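Long-range contact in trichothecene 3-O-acetyltransferase (Gibberella zeae, PDB 2RKV), which transfers an acetyl group from acetyl coenzyme A to the 3-hydroxyl of trichothecene mycotoxins, as a member of the BAHD acyltransferase superfamily: residues A[23-28]-A[388-393]. Numbering follows the deposited sequence. Where two conformers were deposited one is given.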
# COMPACT_ATOMS: atom_id res chain seq x y z
N ILE A 23 3.93 5.92 4.53
CA ILE A 23 4.13 5.02 5.66
C ILE A 23 4.95 5.78 6.70
O ILE A 23 5.85 6.56 6.33
CB ILE A 23 4.80 3.67 5.24
CG1 ILE A 23 4.79 2.63 6.37
CG2 ILE A 23 6.22 3.92 4.67
CD1 ILE A 23 3.41 2.04 6.68
N SER A 24 4.62 5.58 7.97
CA SER A 24 5.33 6.22 9.07
C SER A 24 5.97 5.19 9.99
O SER A 24 5.35 4.16 10.31
CB SER A 24 4.40 7.13 9.90
OG SER A 24 3.83 8.14 9.08
N LEU A 25 7.20 5.50 10.41
CA LEU A 25 7.94 4.69 11.36
C LEU A 25 8.18 5.55 12.61
O LEU A 25 8.68 6.67 12.51
CB LEU A 25 9.28 4.24 10.74
CG LEU A 25 9.26 3.12 9.68
CD1 LEU A 25 8.44 3.46 8.45
CD2 LEU A 25 10.69 2.72 9.26
N LEU A 26 7.79 5.02 13.76
CA LEU A 26 7.95 5.70 15.04
C LEU A 26 9.13 5.10 15.81
O LEU A 26 9.22 3.88 15.95
CB LEU A 26 6.67 5.58 15.88
CG LEU A 26 6.73 6.07 17.33
CD1 LEU A 26 6.81 7.60 17.37
CD2 LEU A 26 5.53 5.56 18.12
N TYR A 27 10.01 5.97 16.31
CA TYR A 27 11.13 5.56 17.15
C TYR A 27 11.09 6.37 18.43
O TYR A 27 10.83 7.58 18.37
CB TYR A 27 12.45 5.88 16.48
CG TYR A 27 12.70 5.19 15.16
CD1 TYR A 27 13.43 4.01 15.11
CD2 TYR A 27 12.23 5.74 13.97
CE1 TYR A 27 13.68 3.38 13.90
CE2 TYR A 27 12.46 5.11 12.76
CZ TYR A 27 13.19 3.93 12.73
OH TYR A 27 13.45 3.30 11.53
N PRO A 28 11.40 5.74 19.57
CA PRO A 28 11.60 6.55 20.77
C PRO A 28 12.92 7.32 20.67
O PRO A 28 13.87 6.84 20.05
CB PRO A 28 11.68 5.51 21.89
CG PRO A 28 12.21 4.31 21.23
CD PRO A 28 11.61 4.31 19.85
N TYR A 388 14.50 -1.66 9.84
CA TYR A 388 15.42 -0.55 9.46
C TYR A 388 15.65 0.44 10.59
O TYR A 388 14.69 0.91 11.22
CB TYR A 388 14.95 0.19 8.19
CG TYR A 388 14.45 -0.71 7.07
CD1 TYR A 388 15.01 -1.98 6.86
CD2 TYR A 388 13.41 -0.30 6.24
CE1 TYR A 388 14.51 -2.83 5.86
CE2 TYR A 388 12.92 -1.13 5.23
CZ TYR A 388 13.48 -2.38 5.04
OH TYR A 388 13.00 -3.21 4.05
N ASP A 389 16.92 0.78 10.83
CA ASP A 389 17.30 1.70 11.91
C ASP A 389 17.89 3.01 11.37
O ASP A 389 18.07 3.97 12.12
CB ASP A 389 18.29 1.04 12.86
CG ASP A 389 19.56 0.57 12.16
OD1 ASP A 389 20.40 1.42 11.83
OD2 ASP A 389 19.71 -0.65 11.95
N PHE A 390 18.24 3.02 10.08
CA PHE A 390 18.79 4.22 9.43
C PHE A 390 20.05 4.80 10.10
O PHE A 390 20.34 5.99 9.95
CB PHE A 390 17.72 5.31 9.27
CG PHE A 390 16.52 4.86 8.49
CD1 PHE A 390 15.42 4.31 9.14
CD2 PHE A 390 16.51 4.97 7.10
CE1 PHE A 390 14.31 3.87 8.41
CE2 PHE A 390 15.41 4.54 6.36
CZ PHE A 390 14.30 3.99 7.02
N GLY A 391 20.80 3.98 10.83
CA GLY A 391 22.01 4.45 11.53
C GLY A 391 21.73 5.55 12.55
O GLY A 391 22.64 6.30 12.94
N LEU A 392 20.48 5.63 13.01
CA LEU A 392 20.09 6.73 13.91
C LEU A 392 20.41 6.45 15.37
O LEU A 392 20.35 7.36 16.19
CB LEU A 392 18.59 7.07 13.75
CG LEU A 392 18.11 7.45 12.35
CD1 LEU A 392 16.60 7.69 12.34
CD2 LEU A 392 18.89 8.65 11.78
N GLY A 393 20.75 5.20 15.69
CA GLY A 393 21.06 4.79 17.06
C GLY A 393 19.86 4.72 17.99
O GLY A 393 20.01 4.77 19.22
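Tyr27, on strand 20-28, reaches with its phenol to the loop 388-393 and donates from OH to the backbone O of Tyr388 at 2.7 Å. This strand belongs to the mixed sheet of the N-terminal domain of the BAHD fold, whose edge strand 399-401 the C-terminal part lends; the loop, leading there from strand 375-379, turns over one face of the sheet, where a type I' beta turn runs from Asp389 to Leu392. The carbonyl O lies at the edge of the Tyr27 ring, near its plane, but the hydroxyl stands 38° out of the carbonyl plane and so misses the lone-pair direction. The same OH sits against the rim of the Phe390 ring, 3.3 Å from CD1 of Phe390. Leu25, two residues back on the same face of the strand, brings CD2 to 3.9 Å from CE1 of Phe390, again in the plane of that ring. Phe390 thus meets the strand edge-on, with both partners along one rim. With CG anti to the carbonyl carbon (chi1 -61°), the Tyr27 phenol leans back along the strand and over to the loop.

Behind this first shell, Ile168 of helix 161-176, Leu150 of strand 147-155 and Phe42 of helix 35-52 pack on Phe390, whose ring thus sits in the apolar layer between sheet and helices. Ser172 OG accepts from the backbone N of Phe390, while Tyr388 sends its own hydroxyl to Asp165 and Arg169 of the same helix. Asp389 forms salt bridges with Arg176 and Lys396. The turn is closed by Leu392 N on Asp389 O, at 3.1 Å, and braced by an Asx turn: Gly391 N donates its N-H to OD1 of Asp389 at 2.8 Å (152°), on the anti side of the carboxylate.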